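Local coordinates for protein 7,8-dihydro-6-hydroxymethylpterin pyrophosphokinase-dihydropteroate synthase (Plasmodium falciparum, PDB 6JWV) that probably makes the pterin diphosphate from 6-hydroxymethyl-7,8-dihydropterin and ATP, then joins it to 4-aminobenzoate to give 7,8-dihydropteroate in folate biosynthesis, at residues A[505-510]-A[526-531]; A[482-487]-A[501-506]. The protein carries 1 engineered substitution. All coordinates share one frame; numbering follows the deposited sequence.

Interactions 1 and 2 sit side by side at the C-terminal ends of neighbouring parallel strands in the TIM-barrel-type dihydropteroate synthase part of the chain, with centres about 7 Å apart. They share Ser505 and Ala506 of the loop that leaves strand 500-503. Both are largely buried. Interaction 1 sets this loop against strand 525-529 through apolar and van der Waals contacts, its polar groups being bonded within the loop or beyond the two segments rather than directly across. Interaction 2 pairs strand 478-482 with strand 500-503 and is more polar, with a backbone bond, a shared water and two side chains turned to the pterin. Both touch the bound pterin-sulfonamide compound XTZ, interaction 1 through Val527 and Met529, interaction 2 through Asp482, Asn502 and Ile504.

Interaction 1. Residues A[505-510]-A[526-531]; sequences SACTNN and VVLMHK. With XTZ (4-{[(2-amino-4-oxo-3,4,7,8-tetrahydropteridin-6-yl)methyl]amino}-N-(1,3-thiazol-2-yl)benzenesulfonamide), chain C; ACT (acetate ion), chain I.
Ala506 lies against Leu528 with their CA atoms 4.3 Å apart, where a type I' turn from Ser505 to Thr508 folds over the C-terminal end of strand 525-529. The turn belongs to the helix-free loop joining strand 500-503 to strand 525-529, at the C-terminal strand ends of the TIM-barrel-type pterin-binding fold, and it meets the strand mainly by apolar packing. The CD2 branch of Leu528 reaches the turn, 3.7 Å from Ala506 CA, while Ala506 CB rests on the backbone of Met529. Cys507 completes this patch: with chi1 at -48° its sulfur is set anti to the carbonyl carbon and rests against two methyls of the strand, SG lying 3.9 Å from Leu528 CD2 and slightly farther from Val526 CG2. Helix 547-564 backs the same region, Leu562 touching Val526 and Arg558 bonding the carbonyl oxygen of Ala506.

On the strand's other side Val527 and Met529 face the bound XTZ, and Met529 SD approaches its pterin atom N2 to 3.4 Å. Beyond the strand, His530 NE2 donates in the ring plane to an acetate ion, probably from the crystallisation liquor, at 2.9 Å from its atom O and nearly straight (169°); ND1 is bonded to Lys582. Lys531 is extended from CB to CE, which packs on Ser505 CA, then bends at chi4 (59°), turning NZ to the carbonyl of Gly533. The Ser505 hydroxyl is bonded to Asp503 and Asn509 N. Two donors of one residue grip the Ser505 carbonyl oxygen: Thr508 N at 3.1 Å closes the turn, and Thr508 OG1 reaches Ser505 O at 2.7 Å.

Interaction 2. Residues A[482-487]-A[501-506]; sequences DTINYN and LNDISA. With XTZ (4-{[(2-amino-4-oxo-3,4,7,8-tetrahydropteridin-6-yl)methyl]amino}-N-(1,3-thiazol-2-yl)benzenesulfonamide), chain C.
Asp482 and Asn502 lie side by side on one face of the sheet and point the same way into the pterin pocket. Their carboxylate and amide planes are turned 46° against each other. Asp482 CG stands opposite its backbone nitrogen (chi1 -172°), which carries the carboxylate out to the pterin, where OD2 accepts from XTZ N8 at 2.7 Å. Asn502 grips the ring system twice: its OD1 accepts from the amino nitrogen N1 at 2.8 Å, and its ND2 donates to the ring nitrogen N3 at 3.1 Å, all three bonds being close to straight. Ile504 puts its CG2 methyl on the pterin, 3.6 Å from XTZ N3.

The next shell fixes these groups. Asn502 ND2 also bonds Asp430, which helps hold the amide's rotation. Thr483 N donates to Asn502 O at 3.1 Å, which with the backbone bond of Asn502 to Ile481 makes the parallel bridge of Asp482 and Asn502. A water joins the strands again, donating to Asp482 OD1 and Asn502 O and accepting from Ile504 N. The Leu501 side chain crosses that of Thr483 at about a right angle, CD1 meeting CG2 at 3.7 Å. Ile484 CG2 packs against Asp503 OD1 and Ile504 CG1. That oxygen takes three donors: Ser505 N in an Asx turn, Ser505 OG on the syn lone pair, and Cys507 N.

Thr483 OG1 makes an ST turn to Asn485 N and is hydrogen-bonded to Glu448; Asn485 stands at the N-cap of helix 486-494, its OD1 taking a weak bond from Asn487 N. This is the strand-helix-strand unit of a TIM barrel, whose strand ends carry the polar side chains that bind the pterin, as in other dihydropteroate synthases.

Interaction 1. Residues A[505-510]-A[526-531]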
ATOM      1  N   SER A 505      18.362 -19.612 -15.741  1.00 11.81           N
ATOM      2  CA  SER A 505      17.716 -20.312 -16.852  1.00 11.48           C
ATOM      3  C   SER A 505      16.558 -21.183 -16.352  1.00 11.47           C
ATOM      4  O   SER A 505      15.900 -21.887 -17.134  1.00 11.02           O
ATOM      5  CB  SER A 505      18.736 -21.154 -17.614  1.00 11.48           C
ATOM      6  OG  SER A 505      19.022 -22.373 -16.939  1.00 11.54           O
ATOM      7  N   ALA A 506      16.323 -21.118 -15.039  1.00 11.39           N
ATOM      8  CA  ALA A 506      15.309 -21.912 -14.351  1.00 11.60           C
ATOM      9  C   ALA A 506      15.562 -23.407 -14.586  1.00 11.65           C
ATOM     10  O   ALA A 506      14.652 -24.187 -14.889  1.00 12.13           O
ATOM     11  CB  ALA A 506      13.889 -21.473 -14.743  1.00 11.28           C
ATOM     12  N   CYS A 507      16.832 -23.782 -14.450  1.00 11.79           N
ATOM     13  CA  CYS A 507      17.333 -25.156 -14.659  1.00 12.01           C
ATOM     14  C   CYS A 507      17.008 -25.752 -16.042  1.00 12.25           C
ATOM     15  O   CYS A 507      16.970 -26.968 -16.170  1.00 12.81           O
ATOM     16  CB  CYS A 507      16.893 -26.097 -13.505  1.00 11.86           C
ATOM     17  SG  CYS A 507      17.183 -25.423 -11.832  1.00 12.12           S
ATOM     18  N   THR A 508      16.766 -24.907 -17.058  1.00 12.37           N
ATOM     19  CA  THR A 508      16.550 -25.361 -18.448  1.00 12.46           C
ATOM     20  C   THR A 508      17.870 -25.526 -19.202  1.00 13.00           C
ATOM     21  O   THR A 508      17.913 -26.200 -20.247  1.00 13.07           O
ATOM     22  CB  THR A 508      15.702 -24.415 -19.327  1.00 12.33           C
ATOM     23  OG1 THR A 508      16.355 -23.142 -19.468  1.00 12.52           O
ATOM     24  CG2 THR A 508      14.300 -24.250 -18.798  1.00 12.37           C
ATOM     25  N   ASN A 509      18.931 -24.893 -18.689  1.00 12.70           N
ATOM     26  CA  ASN A 509      20.219 -24.973 -19.335  1.00 12.48           C
ATOM     27  C   ASN A 509      20.868 -26.342 -19.177  1.00 12.07           C
ATOM     28  O   ASN A 509      21.343 -26.924 -20.154  1.00 12.23           O
ATOM     29  CB  ASN A 509      21.167 -23.865 -18.873  1.00 12.94           C
ATOM     30  CG  ASN A 509      22.359 -23.725 -19.799  1.00 13.54           C
ATOM     31  OD1 ASN A 509      22.227 -23.216 -20.927  1.00 13.67           O
ATOM     32  ND2 ASN A 509      23.528 -24.227 -19.351  1.00 13.32           N
ATOM     33  N   ASN A 510      20.937 -26.820 -17.944  1.00 11.62           N
ATOM     34  CA  ASN A 510      21.330 -28.184 -17.679  1.00 11.45           C
ATOM     35  C   ASN A 510      20.496 -28.736 -16.530  1.00 11.74           C
ATOM     36  O   ASN A 510      20.857 -28.618 -15.373  1.00 11.92           O
ATOM     37  CB  ASN A 510      22.831 -28.337 -17.429  1.00 10.90           C
ATOM     38  CG  ASN A 510      23.251 -29.792 -17.269  1.00 10.62           C
ATOM     39  OD1 ASN A 510      22.487 -30.717 -17.542  1.00 10.65           O
ATOM     40  ND2 ASN A 510      24.470 -29.997 -16.837  1.00 10.41           N
ATOM     41  N   VAL A 526      16.204 -23.342  -4.323  1.00  9.14           N
ATOM     42  CA  VAL A 526      16.527 -22.932  -5.680  1.00  8.48           C
ATOM     43  C   VAL A 526      15.687 -21.728  -6.127  1.00  8.39           C
ATOM     44  O   VAL A 526      14.469 -21.719  -5.959  1.00  8.53           O
ATOM     45  CB  VAL A 526      16.414 -24.156  -6.656  1.00  8.38           C
ATOM     46  CG1 VAL A 526      14.984 -24.745  -6.692  1.00  8.05           C
ATOM     47  CG2 VAL A 526      16.968 -23.842  -8.050  1.00  7.98           C
ATOM     48  N   VAL A 527      16.343 -20.721  -6.692  1.00  8.16           N
ATOM     49  CA  VAL A 527      15.659 -19.612  -7.361  1.00  8.04           C
ATOM     50  C   VAL A 527      15.465 -19.938  -8.849  1.00  8.04           C
ATOM     51  O   VAL A 527      16.428 -20.190  -9.562  1.00  7.97           O
ATOM     52  CB  VAL A 527      16.429 -18.272  -7.200  1.00  7.98           C
ATOM     53  CG1 VAL A 527      15.674 -17.118  -7.841  1.00  8.00           C
ATOM     54  CG2 VAL A 527      16.635 -17.954  -5.738  1.00  7.95           C
ATOM     55  N   LEU A 528      14.213 -19.919  -9.308  1.00  8.12           N
ATOM     56  CA  LEU A 528      13.883 -20.137 -10.731  1.00  8.05           C
ATOM     57  C   LEU A 528      13.582 -18.813 -11.407  1.00  8.17           C
ATOM     58  O   LEU A 528      12.612 -18.158 -11.062  1.00  8.10           O
ATOM     59  CB  LEU A 528      12.683 -21.104 -10.876  1.00  7.72           C
ATOM     60  CG  LEU A 528      12.863 -22.573 -10.456  1.00  7.57           C
ATOM     61  CD1 LEU A 528      11.588 -23.398 -10.653  1.00  7.31           C
ATOM     62  CD2 LEU A 528      14.054 -23.230 -11.165  1.00  7.50           C
ATOM     63  N   MET A 529      14.412 -18.417 -12.365  1.00  8.62           N
ATOM     64  CA  MET A 529      14.246 -17.106 -13.041  1.00  9.09           C
ATOM     65  C   MET A 529      13.769 -17.250 -14.476  1.00  9.45           C
ATOM     66  O   MET A 529      14.221 -18.157 -15.182  1.00  9.43           O
ATOM     67  CB  MET A 529      15.546 -16.296 -13.019  1.00  8.89           C
ATOM     68  CG  MET A 529      15.334 -14.784 -13.037  1.00  8.92           C
ATOM     69  SD  MET A 529      16.717 -13.776 -13.661  1.00  8.94           S
ATOM     70  CE  MET A 529      16.787 -14.336 -15.371  1.00  8.72           C
ATOM     71  N   HIS A 530      12.859 -16.365 -14.893  1.00  9.96           N
ATOM     72  CA  HIS A 530      12.462 -16.279 -16.301  1.00 10.63           C
ATOM     73  C   HIS A 530      13.405 -15.375 -17.105  1.00 11.39           C
ATOM     74  O   HIS A 530      13.621 -14.213 -16.748  1.00 11.60           O
ATOM     75  CB  HIS A 530      11.012 -15.804 -16.474  1.00 10.49           C
ATOM     76  CG  HIS A 530      10.619 -15.623 -17.907  1.00 10.57           C
ATOM     77  ND1 HIS A 530      10.853 -14.454 -18.598  1.00 10.60           N
ATOM     78  CD2 HIS A 530      10.073 -16.484 -18.799  1.00 10.62           C
ATOM     79  CE1 HIS A 530      10.454 -14.597 -19.850  1.00 10.65           C
ATOM     80  NE2 HIS A 530       9.971 -15.819 -19.997  1.00 10.59           N
ATOM     81  N   LYS A 531      13.954 -15.928 -18.188  1.00 12.20           N
ATOM     82  CA  LYS A 531      14.624 -15.157 -19.249  1.00 13.12           C
ATOM     83  C   LYS A 531      14.374 -15.807 -20.601  1.00 13.74           C
ATOM     84  O   LYS A 531      13.930 -16.944 -20.657  1.00 13.77           O
ATOM     85  CB  LYS A 531      16.135 -15.026 -18.999  1.00 12.94           C
ATOM     86  CG  LYS A 531      16.952 -16.291 -19.207  1.00 13.00           C
ATOM     87  CD  LYS A 531      18.410 -16.028 -18.869  1.00 13.38           C
ATOM     88  CE  LYS A 531      19.253 -17.298 -18.849  1.00 13.83           C
ATOM     89  NZ  LYS A 531      19.261 -18.046 -20.150  1.00 14.22           N
TER
HETATM   90  O3  XTZ C 801      17.102 -10.260 -11.685  1.00 15.07           O
HETATM   91  C16 XTZ C 801      17.874 -11.189 -11.372  1.00 15.41           C
HETATM   92  N2  XTZ C 801      17.413 -12.264 -10.716  1.00 14.72           N
HETATM   93  C3  XTZ C 801      19.319 -11.144 -11.717  1.00 16.06           C
HETATM   94  N4  XTZ C 801      19.898 -10.117 -12.391  1.00 17.88           N
HETATM   95  C4  XTZ C 801      21.236 -10.149 -12.671  1.00 20.37           C
HETATM   96  C15 XTZ C 801      22.128 -11.298 -12.259  1.00 17.83           C
HETATM   97  N8  XTZ C 801      21.434 -12.360 -11.544  1.00 15.99           N
HETATM   98  C2  XTZ C 801      20.128 -12.316 -11.272  1.00 15.74           C
HETATM   99  N3  XTZ C 801      19.521 -13.333 -10.601  1.00 14.65           N
HETATM  100  C1  XTZ C 801      18.193 -13.293 -10.346  1.00 14.43           C
HETATM  101  N1  XTZ C 801      17.609 -14.314  -9.688  1.00 14.22           N
HETATM  102  C5  XTZ C 801      21.912  -9.022 -13.415  1.00 25.84           C
HETATM  103  N5  XTZ C 801      21.573  -9.038 -14.839  1.00 36.13           N
HETATM  104  C6  XTZ C 801      21.129  -7.928 -15.512  1.00 42.93           C
HETATM  105  C14 XTZ C 801      21.746  -6.696 -15.259  1.00 45.03           C
HETATM  106  C13 XTZ C 801      21.309  -5.562 -15.919  1.00 49.98           C
HETATM  107  C9  XTZ C 801      20.259  -5.611 -16.841  1.00 56.41           C
HETATM  108  C8  XTZ C 801      19.636  -6.846 -17.116  1.00 49.53           C
HETATM  109  C7  XTZ C 801      20.074  -8.002 -16.452  1.00 44.81           C
HETATM  110  S1  XTZ C 801      19.831  -4.241 -17.572  1.00 67.09           S
HETATM  111  O1  XTZ C 801      19.262  -3.279 -16.696  1.00 62.24           O
HETATM  112  O2  XTZ C 801      18.817  -4.535 -18.553  1.00 67.48           O
HETATM  113  N6  XTZ C 801      21.153  -3.571 -18.237  1.00 79.67           N
HETATM  114  C10 XTZ C 801      22.118  -2.823 -17.601  1.00 92.64           C
HETATM  115  S2  XTZ C 801      23.209  -1.759 -18.428  1.00104.71           S
HETATM  116  C12 XTZ C 801      24.013  -1.288 -16.960  1.00101.59           C
HETATM  117  C11 XTZ C 801      23.396  -1.989 -15.915  1.00100.26           C
HETATM  118  N7  XTZ C 801      22.361  -2.827 -16.264  1.00 96.53           N
HETATM  119  C   ACT I 807       7.937 -17.047 -22.520  1.00 26.93           C
HETATM  120  O   ACT I 807       9.161 -16.801 -22.630  1.00 26.91           O
HETATM  121  OXT ACT I 807       7.124 -16.781 -23.419  1.00 27.93           O
HETATM  122  CH3 ACT I 807       7.381 -17.682 -21.293  1.00 26.31           C
HETATM  123  O   HOH W   1      16.251 -19.726 -19.815  1.00 12.68           O

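Interaction 2. Residues A[482-487]-A[501-506]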
ATOM      1  N   ASP A 482      24.841 -17.720  -7.883  1.00 13.31           N
ATOM      2  CA  ASP A 482      24.281 -17.379  -9.188  1.00 13.71           C
ATOM      3  C   ASP A 482      25.097 -18.112 -10.254  1.00 13.95           C
ATOM      4  O   ASP A 482      26.154 -17.672 -10.661  1.00 14.05           O
ATOM      5  CB  ASP A 482      24.356 -15.865  -9.374  1.00 14.32           C
ATOM      6  CG  ASP A 482      23.637 -15.364 -10.611  1.00 15.30           C
ATOM      7  OD1 ASP A 482      23.495 -16.085 -11.623  1.00 16.62           O
ATOM      8  OD2 ASP A 482      23.231 -14.189 -10.595  1.00 15.95           O
ATOM      9  N   THR A 483      24.597 -19.257 -10.684  1.00 14.59           N
ATOM     10  CA  THR A 483      25.297 -20.105 -11.645  1.00 14.56           C
ATOM     11  C   THR A 483      24.319 -20.943 -12.418  1.00 15.02           C
ATOM     12  O   THR A 483      23.232 -21.248 -11.913  1.00 15.00           O
ATOM     13  CB  THR A 483      26.361 -21.029 -11.002  1.00 14.15           C
ATOM     14  OG1 THR A 483      26.952 -21.826 -12.033  1.00 14.34           O
ATOM     15  CG2 THR A 483      25.789 -21.957  -9.936  1.00 13.60           C
ATOM     16  N   ILE A 484      24.709 -21.299 -13.643  1.00 15.86           N
ATOM     17  CA  ILE A 484      23.963 -22.300 -14.454  1.00 16.72           C
ATOM     18  C   ILE A 484      24.834 -23.502 -14.790  1.00 17.59           C
ATOM     19  O   ILE A 484      24.417 -24.380 -15.547  1.00 18.37           O
ATOM     20  CB  ILE A 484      23.350 -21.709 -15.747  1.00 15.66           C
ATOM     21  CG1 ILE A 484      24.450 -21.243 -16.719  1.00 15.05           C
ATOM     22  CG2 ILE A 484      22.359 -20.612 -15.390  1.00 15.41           C
ATOM     23  CD1 ILE A 484      23.989 -20.965 -18.129  1.00 14.57           C
ATOM     24  N   ASN A 485      26.041 -23.517 -14.225  1.00 18.97           N
ATOM     25  CA  ASN A 485      27.051 -24.519 -14.538  1.00 20.74           C
ATOM     26  C   ASN A 485      26.972 -25.584 -13.482  1.00 18.82           C
ATOM     27  O   ASN A 485      27.292 -25.332 -12.314  1.00 18.85           O
ATOM     28  CB  ASN A 485      28.468 -23.906 -14.566  1.00 25.45           C
ATOM     29  CG  ASN A 485      29.496 -24.780 -15.298  1.00 32.03           C
ATOM     30  OD1 ASN A 485      29.198 -25.907 -15.741  1.00 39.07           O
ATOM     31  ND2 ASN A 485      30.724 -24.263 -15.432  1.00 31.99           N
ATOM     32  N   TYR A 486      26.517 -26.760 -13.907  1.00 16.76           N
ATOM     33  CA  TYR A 486      26.599 -27.996 -13.141  1.00 15.22           C
ATOM     34  C   TYR A 486      27.938 -28.114 -12.395  1.00 15.18           C
ATOM     35  O   TYR A 486      27.942 -28.283 -11.172  1.00 15.14           O
ATOM     36  CB  TYR A 486      26.389 -29.190 -14.078  1.00 13.88           C
ATOM     37  CG  TYR A 486      26.316 -30.548 -13.402  1.00 13.43           C
ATOM     38  CD1 TYR A 486      27.467 -31.181 -12.909  1.00 13.42           C
ATOM     39  CD2 TYR A 486      25.100 -31.222 -13.285  1.00 13.20           C
ATOM     40  CE1 TYR A 486      27.397 -32.431 -12.302  1.00 13.23           C
ATOM     41  CE2 TYR A 486      25.026 -32.478 -12.695  1.00 13.07           C
ATOM     42  CZ  TYR A 486      26.176 -33.067 -12.203  1.00 13.20           C
ATOM     43  OH  TYR A 486      26.102 -34.299 -11.613  1.00 13.61           O
ATOM     44  N   ASN A 487      29.052 -27.987 -13.123  1.00 14.94           N
ATOM     45  CA  ASN A 487      30.383 -28.219 -12.562  1.00 15.40           C
ATOM     46  C   ASN A 487      30.675 -27.331 -11.353  1.00 15.54           C
ATOM     47  O   ASN A 487      31.155 -27.818 -10.326  1.00 15.44           O
ATOM     48  CB  ASN A 487      31.484 -28.095 -13.633  1.00 15.25           C
ATOM     49  CG  ASN A 487      31.627 -29.351 -14.496  1.00 15.13           C
ATOM     50  OD1 ASN A 487      31.142 -30.425 -14.146  1.00 15.20           O
ATOM     51  ND2 ASN A 487      32.308 -29.216 -15.627  1.00 14.85           N
ATOM     52  N   LEU A 501      20.805 -22.479  -4.977  1.00 12.51           N
ATOM     53  CA  LEU A 501      21.121 -22.291  -6.377  1.00 12.04           C
ATOM     54  C   LEU A 501      20.269 -21.185  -6.973  1.00 12.24           C
ATOM     55  O   LEU A 501      19.054 -21.313  -7.012  1.00 12.61           O
ATOM     56  CB  LEU A 501      20.860 -23.589  -7.147  1.00 11.89           C
ATOM     57  CG  LEU A 501      20.963 -23.592  -8.678  1.00 11.44           C
ATOM     58  CD1 LEU A 501      22.380 -23.269  -9.113  1.00 11.48           C
ATOM     59  CD2 LEU A 501      20.523 -24.940  -9.210  1.00 11.36           C
ATOM     60  N   ASN A 502      20.893 -20.104  -7.436  1.00 12.45           N
ATOM     61  CA  ASN A 502      20.194 -19.072  -8.210  1.00 12.58           C
ATOM     62  C   ASN A 502      20.471 -19.355  -9.685  1.00 12.85           C
ATOM     63  O   ASN A 502      21.541 -19.013 -10.220  1.00 12.82           O
ATOM     64  CB  ASN A 502      20.632 -17.657  -7.775  1.00 12.97           C
ATOM     65  CG  ASN A 502      20.061 -16.546  -8.652  1.00 13.45           C
ATOM     66  OD1 ASN A 502      19.063 -16.715  -9.354  1.00 14.15           O
ATOM     67  ND2 ASN A 502      20.699 -15.391  -8.608  1.00 13.77           N
ATOM     68  N   ASP A 503      19.513 -20.039 -10.316  1.00 12.98           N
ATOM     69  CA  ASP A 503      19.615 -20.471 -11.714  1.00 12.81           C
ATOM     70  C   ASP A 503      18.780 -19.557 -12.607  1.00 12.70           C
ATOM     71  O   ASP A 503      17.540 -19.635 -12.624  1.00 12.96           O
ATOM     72  CB  ASP A 503      19.171 -21.931 -11.867  1.00 12.96           C
ATOM     73  CG  ASP A 503      19.585 -22.546 -13.223  1.00 13.57           C
ATOM     74  OD1 ASP A 503      19.340 -21.941 -14.310  1.00 13.15           O
ATOM     75  OD2 ASP A 503      20.142 -23.672 -13.194  1.00 13.74           O
ATOM     76  N   ILE A 504      19.462 -18.704 -13.363  1.00 12.13           N
ATOM     77  CA  ILE A 504      18.780 -17.733 -14.213  1.00 11.71           C
ATOM     78  C   ILE A 504      18.087 -18.340 -15.442  1.00 11.94           C
ATOM     79  O   ILE A 504      17.297 -17.662 -16.096  1.00 12.49           O
ATOM     80  CB  ILE A 504      19.682 -16.528 -14.584  1.00 11.42           C
ATOM     81  CG1 ILE A 504      20.980 -16.984 -15.274  1.00 11.14           C
ATOM     82  CG2 ILE A 504      19.942 -15.658 -13.352  1.00 11.24           C
ATOM     83  CD1 ILE A 504      21.617 -15.929 -16.154  1.00 10.78           C
ATOM     84  N   SER A 505      18.362 -19.612 -15.741  1.00 11.81           N
ATOM     85  CA  SER A 505      17.716 -20.312 -16.852  1.00 11.48           C
ATOM     86  C   SER A 505      16.558 -21.183 -16.352  1.00 11.47           C
ATOM     87  O   SER A 505      15.900 -21.887 -17.134  1.00 11.02           O
ATOM     88  CB  SER A 505      18.736 -21.154 -17.614  1.00 11.48           C
ATOM     89  OG  SER A 505      19.022 -22.373 -16.939  1.00 11.54           O
ATOM     90  N   ALA A 506      16.323 -21.118 -15.039  1.00 11.39           N
ATOM     91  CA  ALA A 506      15.309 -21.912 -14.351  1.00 11.60           C
ATOM     92  C   ALA A 506      15.562 -23.407 -14.586  1.00 11.65           C
ATOM     93  O   ALA A 506      14.652 -24.187 -14.889  1.00 12.13           O
ATOM     94  CB  ALA A 506      13.889 -21.473 -14.743  1.00 11.28           C
TER
HETATM   95  O3  XTZ C 801      17.102 -10.260 -11.685  1.00 15.07           O
HETATM   96  C16 XTZ C 801      17.874 -11.189 -11.372  1.00 15.41           C
HETATM   97  N2  XTZ C 801      17.413 -12.264 -10.716  1.00 14.72           N
HETATM   98  C3  XTZ C 801      19.319 -11.144 -11.717  1.00 16.06           C
HETATM   99  N4  XTZ C 801      19.898 -10.117 -12.391  1.00 17.88           N
HETATM  100  C4  XTZ C 801      21.236 -10.149 -12.671  1.00 20.37           C
HETATM  101  C15 XTZ C 801      22.128 -11.298 -12.259  1.00 17.83           C
HETATM  102  N8  XTZ C 801      21.434 -12.360 -11.544  1.00 15.99           N
HETATM  103  C2  XTZ C 801      20.128 -12.316 -11.272  1.00 15.74           C
HETATM  104  N3  XTZ C 801      19.521 -13.333 -10.601  1.00 14.65           N
HETATM  105  C1  XTZ C 801      18.193 -13.293 -10.346  1.00 14.43           C
HETATM  106  N1  XTZ C 801      17.609 -14.314  -9.688  1.00 14.22           N
HETATM  107  C5  XTZ C 801      21.912  -9.022 -13.415  1.00 25.84           C
HETATM  108  N5  XTZ C 801      21.573  -9.038 -14.839  1.00 36.13           N
HETATM  109  C6  XTZ C 801      21.129  -7.928 -15.512  1.00 42.93           C
HETATM  110  C14 XTZ C 801      21.746  -6.696 -15.259  1.00 45.03           C
HETATM  111  C13 XTZ C 801      21.309  -5.562 -15.919  1.00 49.98           C
HETATM  112  C9  XTZ C 801      20.259  -5.611 -16.841  1.00 56.41           C
HETATM  113  C8  XTZ C 801      19.636  -6.846 -17.116  1.00 49.53           C
HETATM  114  C7  XTZ C 801      20.074  -8.002 -16.452  1.00 44.81           C
HETATM  115  S1  XTZ C 801      19.831  -4.241 -17.572  1.00 67.09           S
HETATM  116  O1  XTZ C 801      19.262  -3.279 -16.696  1.00 62.24           O
HETATM  117  O2  XTZ C 801      18.817  -4.535 -18.553  1.00 67.48           O
HETATM  118  N6  XTZ C 801      21.153  -3.571 -18.237  1.00 79.67           N
HETATM  119  C10 XTZ C 801      22.118  -2.823 -17.601  1.00 92.64           C
HETATM  120  S2  XTZ C 801      23.209  -1.759 -18.428  1.00104.71           S
HETATM  121  C12 XTZ C 801      24.013  -1.288 -16.960  1.00101.59           C
HETATM  122  C11 XTZ C 801      23.396  -1.989 -15.915  1.00100.26           C
HETATM  123  N7  XTZ C 801      22.361  -2.827 -16.264  1.00 96.53           N
HETATM  124  O   HOH W   2      22.455 -18.442 -12.838  1.00 10.57           O